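Local atomic coordinates of MsStt7d protein (Micromonas, PDB entry 4IX5), a protein that probably acts as a protein kinase, binding ATP together with magnesium ions in the cleft of its kinase domain. Residues F33-R38 with L49-A54; E64-V69 with L107-A112; H166-P171 with L186-A191. All coordinates share one frame; numbering follows the deposited sequence. Where two conformers were deposited one is given.

Contact 1. Residues F33-R38 with L49-A54. With ANP (phosphoaminophosphonic acid-adenylate ester), chain G.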
loop_
_atom_site.group_PDB
_atom_site.type_symbol
_atom_site.label_atom_id
_atom_site.label_comp_id
_atom_site.label_asym_id
_atom_site.label_seq_id
_atom_site.Cartn_x
_atom_site.Cartn_y
_atom_site.Cartn_z
ATOM N N PHE B 33 0.464 4.231 1.175
ATOM C CA PHE B 33 1.753 4.893 1.102
ATOM C C PHE B 33 2.335 5.269 2.460
ATOM O O PHE B 33 3.395 5.875 2.517
ATOM C CB PHE B 33 1.695 6.133 0.193
ATOM C CG PHE B 33 0.800 7.238 0.711
ATOM C CD1 PHE B 33 1.279 8.182 1.619
ATOM C CD2 PHE B 33 -0.513 7.345 0.275
ATOM C CE1 PHE B 33 0.456 9.202 2.089
ATOM C CE2 PHE B 33 -1.338 8.361 0.741
ATOM C CZ PHE B 33 -0.852 9.289 1.648
ATOM N N GLY B 34 1.650 4.902 3.540
ATOM C CA GLY B 34 2.077 5.304 4.878
ATOM C C GLY B 34 1.733 4.297 5.963
ATOM O O GLY B 34 1.020 3.321 5.716
ATOM N N THR B 35 2.253 4.531 7.161
ATOM C CA THR B 35 2.034 3.672 8.312
ATOM C C THR B 35 1.621 4.516 9.515
ATOM O O THR B 35 2.219 5.558 9.790
ATOM C CB THR B 35 3.316 2.915 8.656
ATOM O OG1 THR B 35 3.827 2.292 7.469
ATOM C CG2 THR B 35 3.042 1.856 9.718
ATOM N N VAL B 36 0.580 4.065 10.210
ATOM C CA VAL B 36 0.033 4.787 11.340
ATOM C C VAL B 36 0.340 4.049 12.643
ATOM O O VAL B 36 0.254 2.824 12.713
ATOM C CB VAL B 36 -1.496 4.947 11.197
ATOM C CG1 VAL B 36 -2.054 5.612 12.409
ATOM C CG2 VAL B 36 -1.838 5.738 9.946
ATOM N N PHE B 37 0.689 4.811 13.671
ATOM C CA PHE B 37 1.007 4.285 14.990
ATOM C C PHE B 37 0.232 5.072 16.026
ATOM O O PHE B 37 -0.079 6.248 15.819
ATOM C CB PHE B 37 2.495 4.483 15.295
ATOM C CG PHE B 37 3.418 3.768 14.352
ATOM C CD1 PHE B 37 3.936 2.522 14.683
ATOM C CD2 PHE B 37 3.780 4.339 13.132
ATOM C CE1 PHE B 37 4.789 1.858 13.812
ATOM C CE2 PHE B 37 4.634 3.674 12.257
ATOM C CZ PHE B 37 5.141 2.439 12.603
ATOM N N ARG B 38 -0.063 4.437 17.153
ATOM C CA ARG B 38 -0.508 5.183 18.319
ATOM C C ARG B 38 0.709 5.852 18.952
ATOM O O ARG B 38 1.839 5.368 18.833
ATOM C CB ARG B 38 -1.160 4.260 19.348
ATOM C CG ARG B 38 -2.521 3.704 18.935
ATOM C CD ARG B 38 -3.233 3.080 20.131
ATOM N NE ARG B 38 -4.425 2.348 19.716
ATOM C CZ ARG B 38 -4.421 1.070 19.345
ATOM N NH1 ARG B 38 -3.285 0.384 19.339
ATOM N NH2 ARG B 38 -5.551 0.479 18.973
ATOM N N LEU B 49 0.022 8.872 14.771
ATOM C CA LEU B 49 1.182 9.383 14.058
ATOM C C LEU B 49 1.309 8.619 12.756
ATOM O O LEU B 49 1.110 7.397 12.738
ATOM C CB LEU B 49 2.423 9.116 14.896
ATOM C CG LEU B 49 2.461 9.882 16.212
ATOM C CD1 LEU B 49 3.201 9.109 17.305
ATOM C CD2 LEU B 49 3.092 11.239 15.956
ATOM N N LYS B 50 1.619 9.321 11.671
ATOM C CA LYS B 50 1.781 8.671 10.366
ATOM C C LYS B 50 3.081 9.089 9.711
ATOM O O LYS B 50 3.405 10.275 9.673
ATOM C CB LYS B 50 0.608 9.024 9.428
ATOM C CG LYS B 50 0.718 8.426 8.017
ATOM C CD LYS B 50 -0.550 8.684 7.182
ATOM C CE LYS B 50 -0.497 7.897 5.871
ATOM N NZ LYS B 50 -1.671 8.196 4.993
ATOM N N ASN B 51 3.820 8.117 9.180
ATOM C CA ASN B 51 4.948 8.423 8.318
ATOM C C ASN B 51 4.774 7.744 6.958
ATOM O O ASN B 51 3.808 7.009 6.744
ATOM C CB ASN B 51 6.297 8.064 8.991
ATOM C CG ASN B 51 6.556 6.572 9.052
ATOM O OD1 ASN B 51 5.648 5.763 8.891
ATOM N ND2 ASN B 51 7.813 6.204 9.298
ATOM N N ALA B 52 5.696 8.009 6.035
ATOM C CA ALA B 52 5.634 7.416 4.703
ATOM C C ALA B 52 6.237 6.030 4.713
ATOM O O ALA B 52 7.140 5.740 5.488
ATOM C CB ALA B 52 6.362 8.280 3.710
ATOM N N LYS B 53 5.730 5.168 3.841
ATOM C CA LYS B 53 6.400 3.904 3.566
ATOM C C LYS B 53 7.653 4.132 2.720
ATOM O O LYS B 53 7.594 4.755 1.654
ATOM C CB LYS B 53 5.444 2.948 2.855
ATOM C CG LYS B 53 4.413 2.391 3.814
ATOM C CD LYS B 53 3.301 1.686 3.070
ATOM C CE LYS B 53 3.417 0.187 3.226
ATOM N NZ LYS B 53 2.249 -0.494 2.613
ATOM N N ALA B 54 8.784 3.625 3.201
ATOM C CA ALA B 54 10.045 3.809 2.495
ATOM C C ALA B 54 10.071 3.093 1.149
ATOM O O ALA B 54 10.893 3.422 0.290
ATOM C CB ALA B 54 11.195 3.321 3.347
HETATM P PG ANP G . -5.433 1.710 7.289
HETATM O O1G ANP G . -5.199 0.868 6.100
HETATM O O2G ANP G . -6.702 2.644 6.996
HETATM O O3G ANP G . -5.737 0.733 8.515
HETATM P PB ANP G . -3.878 4.176 6.581
HETATM O O1B ANP G . -2.499 4.264 6.048
HETATM O O2B ANP G . -4.956 4.135 5.379
HETATM N N3B ANP G . -4.065 2.750 7.582
HETATM P PA ANP G . -5.461 5.823 8.281
HETATM O O1A ANP G . -5.350 7.295 8.572
HETATM O O2A ANP G . -6.637 5.317 7.486
HETATM O O3A ANP G . -4.100 5.475 7.498
HETATM O "O5'" ANP G . -5.419 4.994 9.657
HETATM C "C5'" ANP G . -5.279 3.572 9.736
HETATM C "C4'" ANP G . -5.668 3.050 11.115
HETATM O "O4'" ANP G . -5.369 4.022 12.115
HETATM C "C3'" ANP G . -7.157 2.781 11.207
HETATM O "O3'" ANP G . -7.385 1.610 11.970
HETATM C "C2'" ANP G . -7.711 3.885 12.055
HETATM O "O2'" ANP G . -8.654 3.287 12.926
HETATM C "C1'" ANP G . -6.529 4.400 12.850
HETATM N N9 ANP G . -6.588 5.869 12.951
HETATM C C8 ANP G . -6.203 6.735 12.006
HETATM N N7 ANP G . -6.381 8.012 12.396
HETATM C C5 ANP G . -6.898 7.968 13.625
HETATM C C6 ANP G . -7.333 8.963 14.618
HETATM N N6 ANP G . -7.226 10.274 14.345
HETATM N N1 ANP G . -7.812 8.510 15.781
HETATM C C2 ANP G . -7.918 7.205 16.051
HETATM N N3 ANP G . -7.552 6.242 15.194
HETATM C C4 ANP G . -7.047 6.558 13.988
HETATM O O HOH W 1 -1.570 5.497 3.356
HETATM O O HOH W 2 6.271 3.471 7.400
#
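Strands 34-38 and 49-52 run antiparallel, their axes 4.6 Å apart at an angle of 158°. Thr35 with Asn51 and Phe37 with Leu49 form hydrogen-bonded pairs; Gly34-Ala52 and Val36-Lys50 are the non-hydrogen-bonded ones. Lys53 N extends this ladder beyond the strand, donating to Phe33 O from above the carbonyl plane at 2.8 Å.

Val36 and Lys50 share the nucleotide side. Val36 CG2 comes within 3.3 Å of O3A of the bound ATP analogue. Lys50 is extended throughout, CG anti to the backbone N (chi1 178°), which brings NZ to the CZ-CE1 side of the Phe33 ring, 4.2 Å from its centroid in an off-centre cation-pi contact. A water accepts from Lys50 NZ and Phe33 N and donates to O1B of the analogue, while Glu66 is the salt-bridge partner of NZ. A methionine in place of Lys50 would probably leave Glu66 without its charged mate and remove the lysine's arm of the water bridge to O1B.

On the other side, Thr35 CB lies 3.7 Å from Asn51 OD1; a second water joins Thr35 OG1, Asn51 OD1 and Ala52 O. This is the kinase N-lobe hairpin whose first strand leaves the glycine-rich loop, with Phe33 and Gly34 at its end, and whose second carries the nucleotide-binding lysine.

Contact 2. Residues E64-V69 with L107-A112. With ANP (phosphoaminophosphonic acid-adenylate ester), chain G.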
loop_
_atom_site.group_PDB
_atom_site.type_symbol
_atom_site.label_atom_id
_atom_site.label_comp_id
_atom_site.label_asym_id
_atom_site.label_seq_id
_atom_site.Cartn_x
_atom_site.Cartn_y
_atom_site.Cartn_z
ATOM N N GLU B 64 3.203 14.558 1.847
ATOM C CA GLU B 64 3.198 16.013 1.794
ATOM C C GLU B 64 1.853 16.567 1.328
ATOM O O GLU B 64 1.387 17.567 1.856
ATOM C CB GLU B 64 4.326 16.529 0.912
ATOM C CG GLU B 64 5.685 16.342 1.548
ATOM C CD GLU B 64 6.816 16.700 0.614
ATOM O OE1 GLU B 64 6.585 16.746 -0.617
ATOM O OE2 GLU B 64 7.937 16.924 1.114
ATOM N N CYS B 65 1.235 15.935 0.335
ATOM C CA CYS B 65 -0.087 16.381 -0.088
ATOM C C CYS B 65 -1.118 16.153 1.020
ATOM O O CYS B 65 -1.947 17.035 1.291
ATOM C CB CYS B 65 -0.517 15.693 -1.383
ATOM S SG CYS B 65 -1.970 16.452 -2.142
ATOM N N GLU B 66 -1.073 14.989 1.659
ATOM C CA GLU B 66 -1.968 14.725 2.787
ATOM C C GLU B 66 -1.774 15.799 3.859
ATOM O O GLU B 66 -2.746 16.288 4.447
ATOM C CB GLU B 66 -1.735 13.323 3.364
ATOM C CG GLU B 66 -2.564 13.039 4.612
ATOM C CD GLU B 66 -2.521 11.585 5.052
ATOM O OE1 GLU B 66 -1.772 10.782 4.450
ATOM O OE2 GLU B 66 -3.246 11.250 6.013
ATOM N N MET B 67 -0.522 16.167 4.111
ATOM C CA MET B 67 -0.243 17.257 5.046
ATOM C C MET B 67 -0.909 18.568 4.613
ATOM O O MET B 67 -1.606 19.212 5.410
ATOM C CB MET B 67 1.273 17.473 5.195
ATOM C CG MET B 67 1.621 18.598 6.154
ATOM S SD MET B 67 3.398 18.598 6.485
ATOM C CE MET B 67 4.030 19.188 4.916
ATOM N N ASP B 68 -0.675 18.965 3.360
ATOM C CA ASP B 68 -1.241 20.190 2.785
ATOM C C ASP B 68 -2.767 20.209 2.913
ATOM O O ASP B 68 -3.348 21.222 3.300
ATOM C CB ASP B 68 -0.893 20.320 1.295
ATOM C CG ASP B 68 0.578 20.638 1.045
ATOM O OD1 ASP B 68 1.289 21.011 1.994
ATOM O OD2 ASP B 68 1.016 20.525 -0.117
ATOM N N VAL B 69 -3.405 19.098 2.566
ATOM C CA VAL B 69 -4.870 19.030 2.630
ATOM C C VAL B 69 -5.335 19.107 4.081
ATOM O O VAL B 69 -6.337 19.747 4.372
ATOM C CB VAL B 69 -5.428 17.780 1.931
ATOM C CG1 VAL B 69 -6.957 17.699 2.101
ATOM C CG2 VAL B 69 -5.057 17.791 0.452
ATOM N N LEU B 107 9.538 12.589 7.708
ATOM C CA LEU B 107 8.387 13.425 8.026
ATOM C C LEU B 107 7.278 12.629 8.700
ATOM O O LEU B 107 6.918 11.548 8.244
ATOM C CB LEU B 107 7.833 14.036 6.745
ATOM C CG LEU B 107 6.653 14.986 6.887
ATOM C CD1 LEU B 107 7.085 16.186 7.701
ATOM C CD2 LEU B 107 6.160 15.427 5.509
ATOM N N TRP B 108 6.734 13.178 9.779
ATOM C CA TRP B 108 5.611 12.555 10.482
ATOM C C TRP B 108 4.447 13.527 10.531
ATOM O O TRP B 108 4.649 14.741 10.640
ATOM C CB TRP B 108 6.011 12.199 11.917
ATOM C CG TRP B 108 6.955 11.033 12.040
ATOM C CD1 TRP B 108 8.322 11.057 11.963
ATOM C CD2 TRP B 108 6.588 9.682 12.312
ATOM N NE1 TRP B 108 8.822 9.789 12.155
ATOM C CE2 TRP B 108 7.775 8.927 12.365
ATOM C CE3 TRP B 108 5.367 9.038 12.512
ATOM C CZ2 TRP B 108 7.772 7.561 12.611
ATOM C CZ3 TRP B 108 5.364 7.677 12.742
ATOM C CH2 TRP B 108 6.556 6.952 12.787
ATOM N N LEU B 109 3.228 13.000 10.437
ATOM C CA LEU B 109 2.031 13.801 10.717
ATOM C C LEU B 109 1.392 13.325 12.019
ATOM O O LEU B 109 1.489 12.152 12.380
ATOM C CB LEU B 109 1.011 13.680 9.579
ATOM C CG LEU B 109 1.505 14.011 8.168
ATOM C CD1 LEU B 109 0.311 13.965 7.181
ATOM C CD2 LEU B 109 2.204 15.369 8.112
ATOM N N MET B 110 0.719 14.230 12.724
ATOM C CA MET B 110 0.096 13.859 13.991
ATOM C C MET B 110 -1.339 14.380 14.108
ATOM O O MET B 110 -1.649 15.489 13.659
ATOM C CB MET B 110 0.944 14.393 15.156
ATOM C CG MET B 110 0.471 13.932 16.520
ATOM S SD MET B 110 1.666 14.387 17.791
ATOM C CE MET B 110 1.349 16.141 17.887
ATOM N N TRP B 111 -2.207 13.556 14.694
ATOM C CA TRP B 111 -3.605 13.915 14.916
ATOM C C TRP B 111 -4.007 13.486 16.315
ATOM O O TRP B 111 -3.370 12.617 16.913
ATOM C CB TRP B 111 -4.536 13.161 13.951
ATOM C CG TRP B 111 -4.351 13.415 12.497
ATOM C CD1 TRP B 111 -5.050 14.288 11.717
ATOM C CD2 TRP B 111 -3.432 12.749 11.635
ATOM N NE1 TRP B 111 -4.607 14.224 10.415
ATOM C CE2 TRP B 111 -3.613 13.286 10.338
ATOM C CE3 TRP B 111 -2.464 11.757 11.835
ATOM C CZ2 TRP B 111 -2.876 12.850 9.234
ATOM C CZ3 TRP B 111 -1.729 11.312 10.735
ATOM C CH2 TRP B 111 -1.936 11.871 9.450
ATOM N N ALA B 112 -5.079 14.075 16.839
ATOM C CA ALA B 112 -5.677 13.552 18.060
ATOM C C ALA B 112 -6.188 12.144 17.808
ATOM O O ALA B 112 -6.726 11.870 16.741
ATOM C CB ALA B 112 -6.840 14.426 18.485
HETATM P PG ANP G . -5.433 1.710 7.289
HETATM O O1G ANP G . -5.199 0.868 6.100
HETATM O O2G ANP G . -6.702 2.644 6.996
HETATM O O3G ANP G . -5.737 0.733 8.515
HETATM P PB ANP G . -3.878 4.176 6.581
HETATM O O1B ANP G . -2.499 4.264 6.048
HETATM O O2B ANP G . -4.956 4.135 5.379
HETATM N N3B ANP G . -4.065 2.750 7.582
HETATM P PA ANP G . -5.461 5.823 8.281
HETATM O O1A ANP G . -5.350 7.295 8.572
HETATM O O2A ANP G . -6.637 5.317 7.486
HETATM O O3A ANP G . -4.100 5.475 7.498
HETATM O "O5'" ANP G . -5.419 4.994 9.657
HETATM C "C5'" ANP G . -5.279 3.572 9.736
HETATM C "C4'" ANP G . -5.668 3.050 11.115
HETATM O "O4'" ANP G . -5.369 4.022 12.115
HETATM C "C3'" ANP G . -7.157 2.781 11.207
HETATM O "O3'" ANP G . -7.385 1.610 11.970
HETATM C "C2'" ANP G . -7.711 3.885 12.055
HETATM O "O2'" ANP G . -8.654 3.287 12.926
HETATM C "C1'" ANP G . -6.529 4.400 12.850
HETATM N N9 ANP G . -6.588 5.869 12.951
HETATM C C8 ANP G . -6.203 6.735 12.006
HETATM N N7 ANP G . -6.381 8.012 12.396
HETATM C C5 ANP G . -6.898 7.968 13.625
HETATM C C6 ANP G . -7.333 8.963 14.618
HETATM N N6 ANP G . -7.226 10.274 14.345
HETATM N N1 ANP G . -7.812 8.510 15.781
HETATM C C2 ANP G . -7.918 7.205 16.051
HETATM N N3 ANP G . -7.552 6.242 15.194
HETATM C C4 ANP G . -7.047 6.558 13.988
#
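Residues 64-69 of the αC helix (59-76) of the kinase N-lobe pack against the strand that leads into the hinge, residues 107-112, through Glu66, Met67, Leu109 and Trp111. The segment axes approach to 9.6 Å at 34°, a spacing bridged largely by side chains, and the interface is mainly apolar.

Leu109 lies at the centre of the contact. Its CD2 rests against Met67 CB at 3.7 Å and also meets CG and SD of that residue, the two side chains crossing at about a right angle; CD1 meets Glu66 CG at 4.0 Å, the leucine and glutamate side chains crossing obliquely. Farther out, Leu107 CD2 is met by Glu64 CG at 4.1 Å and, more loosely, by Met67 SD. The polar end of Glu64 is held elsewhere, in a salt bridge to Arg11.

Glu66 combines this packing with a polar task. With CG anti to the backbone N (chi1 175°) and the chain extended beyond it, the carboxylate reaches past Leu109 to the indole of Trp111. OE2 stands 3.6 Å from Trp111 CZ2 and nearly as close to CH2, the carboxylate and ring planes being 39° apart. The other oxygen, OE1, pairs with Lys50, a pairing consistent with the inward αC position of active-like kinases. That lysine is likely to stabilise the negative charge of the buried carboxylate.

Trp111 probably occupies the gatekeeper position, judged from the adenine-binding carbonyl that follows it. Its NE1 is bonded to Asn70, one turn beyond Glu66, which ties the indole to the same helix and limits its rotation. Trp111 CB lies 4.0 Å from N6 of the ATP analogue, and that amino group donates a 2.9 Å hydrogen bond to Ala112 O.

Contact 3. Residues H166-P171 with L186-A191. With MG (magnesium ion), chain F; ANP (phosphoaminophosphonic acid-adenylate ester), chain G.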
loop_
_atom_site.group_PDB
_atom_site.type_symbol
_atom_site.label_atom_id
_atom_site.label_comp_id
_atom_site.label_asym_id
_atom_site.label_seq_id
_atom_site.Cartn_x
_atom_site.Cartn_y
_atom_site.Cartn_z
ATOM N N HIS B 166 -12.907 13.923 -0.603
ATOM C CA HIS B 166 -12.195 13.029 0.302
ATOM C C HIS B 166 -11.659 11.805 -0.436
ATOM O O HIS B 166 -10.504 11.400 -0.234
ATOM C CB HIS B 166 -13.114 12.637 1.481
ATOM C CG HIS B 166 -12.485 11.682 2.443
ATOM N ND1 HIS B 166 -12.089 12.046 3.714
ATOM C CD2 HIS B 166 -12.170 10.370 2.313
ATOM C CE1 HIS B 166 -11.563 10.998 4.325
ATOM N NE2 HIS B 166 -11.602 9.969 3.497
ATOM N N ARG B 167 -12.507 11.235 -1.292
ATOM C CA ARG B 167 -12.154 10.152 -2.195
ATOM C C ARG B 167 -11.905 8.806 -1.507
ATOM O O ARG B 167 -11.531 7.829 -2.166
ATOM C CB ARG B 167 -10.931 10.553 -3.024
ATOM C CG ARG B 167 -10.618 9.583 -4.120
ATOM C CD ARG B 167 -9.123 9.465 -4.287
ATOM N NE ARG B 167 -8.661 10.280 -5.394
ATOM C CZ ARG B 167 -8.845 9.945 -6.661
ATOM N NH1 ARG B 167 -8.401 10.722 -7.640
ATOM N NH2 ARG B 167 -9.489 8.825 -6.937
ATOM N N ASP B 168 -12.093 8.737 -0.192
ATOM C CA ASP B 168 -11.976 7.457 0.506
ATOM C C ASP B 168 -12.994 7.321 1.631
ATOM O O ASP B 168 -12.699 6.848 2.724
ATOM C CB ASP B 168 -10.553 7.237 1.013
ATOM C CG ASP B 168 -10.260 5.780 1.292
ATOM O OD1 ASP B 168 -11.051 4.906 0.881
ATOM O OD2 ASP B 168 -9.232 5.494 1.930
ATOM N N VAL B 169 -14.214 7.752 1.344
ATOM C CA VAL B 169 -15.305 7.640 2.296
ATOM C C VAL B 169 -15.752 6.194 2.416
ATOM O O VAL B 169 -16.027 5.548 1.412
ATOM C CB VAL B 169 -16.492 8.496 1.833
ATOM C CG1 VAL B 169 -17.735 8.207 2.690
ATOM C CG2 VAL B 169 -16.104 9.968 1.889
ATOM N N LYS B 170 -15.825 5.698 3.648
ATOM C CA LYS B 170 -16.274 4.338 3.951
ATOM C C LYS B 170 -16.307 4.241 5.466
ATOM O O LYS B 170 -15.731 5.085 6.148
ATOM C CB LYS B 170 -15.308 3.290 3.351
ATOM C CG LYS B 170 -13.874 3.457 3.827
ATOM C CD LYS B 170 -12.920 2.597 2.996
ATOM C CE LYS B 170 -11.470 2.771 3.426
ATOM N NZ LYS B 170 -10.589 2.426 2.281
ATOM N N PRO B 171 -16.982 3.219 6.005
ATOM C CA PRO B 171 -17.087 3.060 7.454
ATOM C C PRO B 171 -15.730 2.949 8.125
ATOM O O PRO B 171 -15.573 3.412 9.253
ATOM C CB PRO B 171 -17.888 1.767 7.594
ATOM C CG PRO B 171 -18.793 1.800 6.382
ATOM C CD PRO B 171 -17.899 2.313 5.287
ATOM N N LEU B 186 -14.438 12.058 9.966
ATOM C CA LEU B 186 -13.702 11.362 8.924
ATOM C C LEU B 186 -12.237 11.303 9.295
ATOM O O LEU B 186 -11.721 12.206 9.947
ATOM C CB LEU B 186 -13.859 12.085 7.587
ATOM C CG LEU B 186 -15.220 11.911 6.897
ATOM C CD1 LEU B 186 -15.517 13.100 5.992
ATOM C CD2 LEU B 186 -15.221 10.597 6.098
ATOM N N ILE B 187 -11.569 10.228 8.886
ATOM C CA ILE B 187 -10.109 10.187 8.964
ATOM C C ILE B 187 -9.540 9.921 7.580
ATOM O O ILE B 187 -10.271 9.561 6.649
ATOM C CB ILE B 187 -9.593 9.112 9.958
ATOM C CG1 ILE B 187 -10.177 7.747 9.594
ATOM C CG2 ILE B 187 -9.963 9.507 11.397
ATOM C CD1 ILE B 187 -9.407 6.563 10.174
ATOM N N ASP B 188 -8.223 10.080 7.455
ATOM C CA ASP B 188 -7.488 9.645 6.270
ATOM C C ASP B 188 -7.770 10.470 5.022
ATOM O O ASP B 188 -8.522 10.059 4.142
ATOM C CB ASP B 188 -7.702 8.150 5.996
ATOM C CG ASP B 188 -6.732 7.605 4.952
ATOM O OD1 ASP B 188 -5.783 8.333 4.558
ATOM O OD2 ASP B 188 -6.914 6.447 4.533
ATOM N N LEU B 189 -7.135 11.632 4.950
ATOM C CA LEU B 189 -7.205 12.470 3.758
ATOM C C LEU B 189 -6.094 12.129 2.767
ATOM O O LEU B 189 -5.759 12.930 1.900
ATOM C CB LEU B 189 -7.135 13.949 4.153
ATOM C CG LEU B 189 -8.328 14.431 4.988
ATOM C CD1 LEU B 189 -7.927 15.678 5.774
ATOM C CD2 LEU B 189 -9.530 14.691 4.080
ATOM N N GLY B 190 -5.546 10.921 2.884
ATOM C CA GLY B 190 -4.435 10.498 2.045
ATOM C C GLY B 190 -4.753 10.375 0.568
ATOM O O GLY B 190 -3.844 10.378 -0.272
ATOM N N ALA B 191 -6.037 10.235 0.236
ATOM C CA ALA B 191 -6.447 10.142 -1.161
ATOM C C ALA B 191 -7.132 11.424 -1.625
ATOM O O ALA B 191 -7.467 11.575 -2.805
ATOM C CB ALA B 191 -7.357 8.932 -1.378
HETATM MG MG MG F . -7.787 4.567 6.037
HETATM P PG ANP G . -5.433 1.710 7.289
HETATM O O1G ANP G . -5.199 0.868 6.100
HETATM O O2G ANP G . -6.702 2.644 6.996
HETATM O O3G ANP G . -5.737 0.733 8.515
HETATM P PB ANP G . -3.878 4.176 6.581
HETATM O O1B ANP G . -2.499 4.264 6.048
HETATM O O2B ANP G . -4.956 4.135 5.379
HETATM N N3B ANP G . -4.065 2.750 7.582
HETATM P PA ANP G . -5.461 5.823 8.281
HETATM O O1A ANP G . -5.350 7.295 8.572
HETATM O O2A ANP G . -6.637 5.317 7.486
HETATM O O3A ANP G . -4.100 5.475 7.498
HETATM O "O5'" ANP G . -5.419 4.994 9.657
HETATM C "C5'" ANP G . -5.279 3.572 9.736
HETATM C "C4'" ANP G . -5.668 3.050 11.115
HETATM O "O4'" ANP G . -5.369 4.022 12.115
HETATM C "C3'" ANP G . -7.157 2.781 11.207
HETATM O "O3'" ANP G . -7.385 1.610 11.970
HETATM C "C2'" ANP G . -7.711 3.885 12.055
HETATM O "O2'" ANP G . -8.654 3.287 12.926
HETATM C "C1'" ANP G . -6.529 4.400 12.850
HETATM N N9 ANP G . -6.588 5.869 12.951
HETATM C C8 ANP G . -6.203 6.735 12.006
HETATM N N7 ANP G . -6.381 8.012 12.396
HETATM C C5 ANP G . -6.898 7.968 13.625
HETATM C C6 ANP G . -7.333 8.963 14.618
HETATM N N6 ANP G . -7.226 10.274 14.345
HETATM N N1 ANP G . -7.812 8.510 15.781
HETATM C C2 ANP G . -7.918 7.205 16.051
HETATM N N3 ANP G . -7.552 6.242 15.194
HETATM C C4 ANP G . -7.047 6.558 13.988
HETATM O O HOH W 3 -8.573 10.371 1.479
HETATM O O HOH W 4 -7.072 7.297 1.729
HETATM O O HOH W 5 -7.712 4.053 3.479
HETATM O O HOH W 6 -8.617 2.196 6.012
#
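His166 of the HRD motif in the kinase catalytic loop packs against residues 186-191, which hold the Asp188-Leu189-Gly190 (DLG) counterpart of the usual DFG motif. Leucines pack on the imidazole: Leu186 CD2 lies over one face, and Leu189 CD2 comes within 3.7 Å of His166 ND1, a buried nitrogen with no polar partner; Ile187 O sits at the ring edge. With Leu189 also touching Asn70 of the αC helix, this is consistent with the His166-Leu189-Asn70 part of a regulatory spine. Next along, Val169 CG2 meets Leu186 CD2, and Arg167 CD packs on Ala191 CB at 3.4 Å.

Water links the polar groups. One molecule, set over the imidazole face opposite Leu186, contacts His166 O and Asp188 O and accepts from Ala191 N. Another joins the two carboxylates, 2.6 Å from Asp168 OD2 and 2.7 Å from Asp188 OD2; their planes are 72° apart.

A salt bridge and an Asx turn help hold the acids. Lys170 NZ meets the syn side of Asp168 OD1 at 2.9 Å and has a second partner in Asp212. Asp188 OD1 accepts from Gly190 N, closing the turn. Magnesium, also bound by Asn173, O2G and O2A of the ATP analogue and a water, lies 2.6 Å from Asp188 OD2.

In the fold
All three contacts touch the nucleotide: contact 1 at the phosphates and ribose, contact 2 at adenine N6, contact 3 at the metal-bound phosphates and, through Ile187, at the base and ribose. Contacts 1 and 2, centres about 10 Å apart, are joined by the Lys50 NZ-Glu66 OE1 salt bridge of 2.6 Å and, through neighbouring strands of one sheet, by a probable hydrogen bond from Leu109 N to Lys50 O at 2.8 Å. Contact 3 lies about 15 Å from contact 1 and 14 Å from contact 2, centre to centre. Phe33 CE2 packs 3.4 Å from Gly190 O, and Glu66 OE1 3.6 Å from Gly190 CA. Asp188 OD1 stands 4.1 Å from Lys50 NZ, near the salt bridge.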